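Local coordinates for tailspike protein (Acinetobacter phage vB_ApiP_P1, PDB 6E1R) that probably recognises and hydrolyses the capsular polysaccharide of Acinetobacter baumannii as the trimeric tailspike of the phage, at residues A[39-47]-A[80-89]. Residues are numbered along the deposited sequence; the frame is centred on the assembly and turned at random.
Sequences GYYAGQYMG and TVSACGADPS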
loop_
_atom_site.group_PDB
_atom_site.type_symbol
_atom_site.label_atom_id
_atom_site.label_comp_id
_atom_site.label_asym_id
_atom_site.label_seq_id
_atom_site.Cartn_x
_atom_site.Cartn_y
_atom_site.Cartn_z
ATOM N N GLY A 39 -24.489 39.577 -17.662
ATOM C CA GLY A 39 -23.434 39.975 -16.752
ATOM C C GLY A 39 -23.909 40.738 -15.533
ATOM O O GLY A 39 -24.841 41.545 -15.610
ATOM N N TYR A 40 -23.265 40.481 -14.392
ATOM C CA TYR A 40 -23.618 41.174 -13.157
ATOM C C TYR A 40 -23.257 42.652 -13.227
ATOM O O TYR A 40 -23.955 43.489 -12.645
ATOM C CB TYR A 40 -22.920 40.499 -11.974
ATOM C CG TYR A 40 -23.501 40.811 -10.609
ATOM C CD1 TYR A 40 -23.221 42.008 -9.964
ATOM C CD2 TYR A 40 -24.319 39.893 -9.960
ATOM C CE1 TYR A 40 -23.745 42.286 -8.715
ATOM C CE2 TYR A 40 -24.847 40.163 -8.713
ATOM C CZ TYR A 40 -24.558 41.360 -8.095
ATOM O OH TYR A 40 -25.083 41.631 -6.852
ATOM N N TYR A 41 -22.181 42.989 -13.935
ATOM C CA TYR A 41 -21.755 44.366 -14.120
ATOM C C TYR A 41 -21.793 44.714 -15.603
ATOM O O TYR A 41 -21.795 43.834 -16.469
ATOM C CB TYR A 41 -20.341 44.593 -13.566
ATOM C CG TYR A 41 -20.223 44.397 -12.071
ATOM C CD1 TYR A 41 -20.326 45.472 -11.199
ATOM C CD2 TYR A 41 -20.006 43.134 -11.534
ATOM C CE1 TYR A 41 -20.218 45.294 -9.832
ATOM C CE2 TYR A 41 -19.897 42.947 -10.170
ATOM C CZ TYR A 41 -20.004 44.031 -9.324
ATOM O OH TYR A 41 -19.895 43.847 -7.964
ATOM N N ALA A 42 -21.825 46.014 -15.886
ATOM C CA ALA A 42 -21.868 46.476 -17.266
ATOM C C ALA A 42 -20.578 46.114 -17.991
ATOM O O ALA A 42 -19.486 46.175 -17.419
ATOM C CB ALA A 42 -22.094 47.986 -17.316
ATOM N N GLY A 43 -20.707 45.736 -19.261
ATOM C CA GLY A 43 -19.561 45.335 -20.047
ATOM C C GLY A 43 -19.071 43.927 -19.797
ATOM O O GLY A 43 -18.114 43.497 -20.454
ATOM N N GLN A 44 -19.691 43.195 -18.877
ATOM C CA GLN A 44 -19.303 41.832 -18.553
ATOM C C GLN A 44 -20.383 40.859 -19.007
ATOM O O GLN A 44 -21.555 41.221 -19.139
ATOM C CB GLN A 44 -19.070 41.670 -17.046
ATOM C CG GLN A 44 -17.982 42.567 -16.478
ATOM C CD GLN A 44 -16.600 42.204 -16.983
ATOM O OE1 GLN A 44 -16.348 41.064 -17.376
ATOM N NE2 GLN A 44 -15.695 43.176 -16.974
ATOM N N TYR A 45 -19.972 39.617 -19.252
ATOM C CA TYR A 45 -20.890 38.550 -19.620
ATOM C C TYR A 45 -21.045 37.507 -18.522
ATOM O O TYR A 45 -21.846 36.578 -18.677
ATOM C CB TYR A 45 -20.429 37.873 -20.917
ATOM C CG TYR A 45 -19.045 37.265 -20.848
ATOM C CD1 TYR A 45 -18.859 35.954 -20.425
ATOM C CD2 TYR A 45 -17.922 38.000 -21.206
ATOM C CE1 TYR A 45 -17.599 35.393 -20.362
ATOM C CE2 TYR A 45 -16.657 37.447 -21.145
ATOM C CZ TYR A 45 -16.501 36.144 -20.721
ATOM O OH TYR A 45 -15.244 35.590 -20.659
HETATM N N MSE A 46 -20.307 37.634 -17.424
HETATM C CA MSE A 46 -20.355 36.656 -16.344
HETATM C C MSE A 46 -21.271 37.105 -15.214
HETATM O O MSE A 46 -21.425 38.299 -14.960
HETATM C CB MSE A 46 -18.952 36.393 -15.805
HETATM C CG MSE A 46 -18.026 35.760 -16.821
HETATM SE SE MSE A 46 -16.309 35.301 -16.046
HETATM C CE MSE A 46 -15.527 34.372 -17.573
ATOM N N GLY A 47 -21.865 36.132 -14.529
ATOM C CA GLY A 47 -22.898 36.405 -13.558
ATOM C C GLY A 47 -24.260 36.673 -14.156
ATOM O O GLY A 47 -25.214 36.910 -13.403
ATOM N N THR A 80 -22.368 30.891 -9.377
ATOM C CA THR A 80 -21.033 31.374 -9.693
ATOM C C THR A 80 -20.700 32.566 -8.808
ATOM O O THR A 80 -21.594 33.294 -8.362
ATOM C CB THR A 80 -20.905 31.783 -11.169
ATOM O OG1 THR A 80 -21.785 32.880 -11.445
ATOM C CG2 THR A 80 -21.265 30.619 -12.079
ATOM N N VAL A 81 -19.403 32.757 -8.550
ATOM C CA VAL A 81 -18.978 33.898 -7.743
ATOM C C VAL A 81 -19.284 35.203 -8.469
ATOM O O VAL A 81 -19.493 36.242 -7.830
ATOM C CB VAL A 81 -17.483 33.787 -7.368
ATOM C CG1 VAL A 81 -17.108 32.345 -7.066
ATOM C CG2 VAL A 81 -16.590 34.365 -8.458
ATOM N N SER A 82 -19.321 35.177 -9.805
ATOM C CA SER A 82 -19.688 36.373 -10.554
ATOM C C SER A 82 -21.126 36.780 -10.280
ATOM O O SER A 82 -21.442 37.974 -10.262
ATOM C CB SER A 82 -19.491 36.142 -12.054
ATOM O OG SER A 82 -18.130 35.906 -12.364
ATOM N N ALA A 83 -22.007 35.806 -10.056
ATOM C CA ALA A 83 -23.389 36.096 -9.700
ATOM C C ALA A 83 -23.545 36.607 -8.274
ATOM O O ALA A 83 -24.671 36.919 -7.871
ATOM C CB ALA A 83 -24.249 34.846 -9.899
ATOM N N CYS A 84 -22.463 36.700 -7.502
ATOM C CA CYS A 84 -22.520 37.202 -6.137
ATOM C C CYS A 84 -21.824 38.549 -5.973
ATOM O O CYS A 84 -21.585 38.976 -4.839
ATOM C CB CYS A 84 -21.920 36.179 -5.170
ATOM S SG CYS A 84 -22.768 34.582 -5.162
ATOM N N GLY A 85 -21.490 39.222 -7.069
ATOM C CA GLY A 85 -20.881 40.534 -7.006
ATOM C C GLY A 85 -19.413 40.603 -7.370
ATOM O O GLY A 85 -18.808 41.670 -7.210
ATOM N N ALA A 86 -18.819 39.514 -7.850
ATOM C CA ALA A 86 -17.407 39.518 -8.215
ATOM C C ALA A 86 -17.227 40.296 -9.511
ATOM O O ALA A 86 -17.710 39.880 -10.569
ATOM C CB ALA A 86 -16.890 38.091 -8.355
ATOM N N ASP A 87 -16.526 41.426 -9.434
ATOM C CA ASP A 87 -16.337 42.286 -10.590
ATOM C C ASP A 87 -14.985 41.985 -11.214
ATOM O O ASP A 87 -13.951 42.230 -10.574
ATOM C CB ASP A 87 -16.424 43.756 -10.181
ATOM C CG ASP A 87 -16.464 44.696 -11.369
ATOM O OD1 ASP A 87 -16.555 44.211 -12.515
ATOM O OD2 ASP A 87 -16.412 45.925 -11.152
ATOM N N PRO A 88 -14.934 41.450 -12.437
ATOM C CA PRO A 88 -13.631 41.156 -13.056
ATOM C C PRO A 88 -12.757 42.381 -13.256
ATOM O O PRO A 88 -11.526 42.257 -13.253
ATOM C CB PRO A 88 -14.019 40.515 -14.396
ATOM C CG PRO A 88 -15.400 39.976 -14.173
ATOM C CD PRO A 88 -16.059 40.950 -13.244
ATOM N N SER A 89 -13.350 43.562 -13.434
ATOM C CA SER A 89 -12.563 44.779 -13.588
ATOM C C SER A 89 -12.080 45.342 -12.259
ATOM O O SER A 89 -11.161 46.169 -12.249
ATOM C CB SER A 89 -13.374 45.843 -14.334
ATOM O OG SER A 89 -14.643 46.032 -13.735
HETATM O O HOH W 1 -16.653 45.524 -15.863
#
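Two neighbouring tyrosines, Y40 and Y41, show how a loop without regular structure can seat itself on another by offering ring faces to backbone and carboxylate. The carboxylate of D87 lies stacked over one face of the Y41 ring, the two planes only 10° apart and D87 CG 3.7 Å above the ring centre. D87 CB covers the same ring in a CH-pi contact, 3.8 Å from the centroid. Beyond the stack, Y41 OH donates to G85 O (modelled at 2.5 Å, a length not to be pressed at this resolution), approaching from above the carbonyl plane. Y40, its CG turned anti to the backbone N (chi1 -162°), takes G85 CA over a face, 4.0 Å from the ring centroid; its hydroxyl bonds outside the contact, to G63 O. At one end of the contact, Q44 bends at chi2 (-67°) and lays its amide against the P88 ring, with Q44 OE1 3.5 Å from P88 CG. A water joins Q44 NE2 to S89 OG and A42 O. At the other end, S82 CB packs 3.4 Å from G47 N, while S82 OG passes M46 CB to bond D114. In the second shell, S89 OG grips D87 OD1 at 2.9 Å, and a type II turn from Y41 to Q44 shapes the tyrosine loop. The contact thus joins the mixed sheet near the start of this fragment to the 3-10 turn and ST motif entering the parallel beta-helix, the fold characteristic of phage tailspikes.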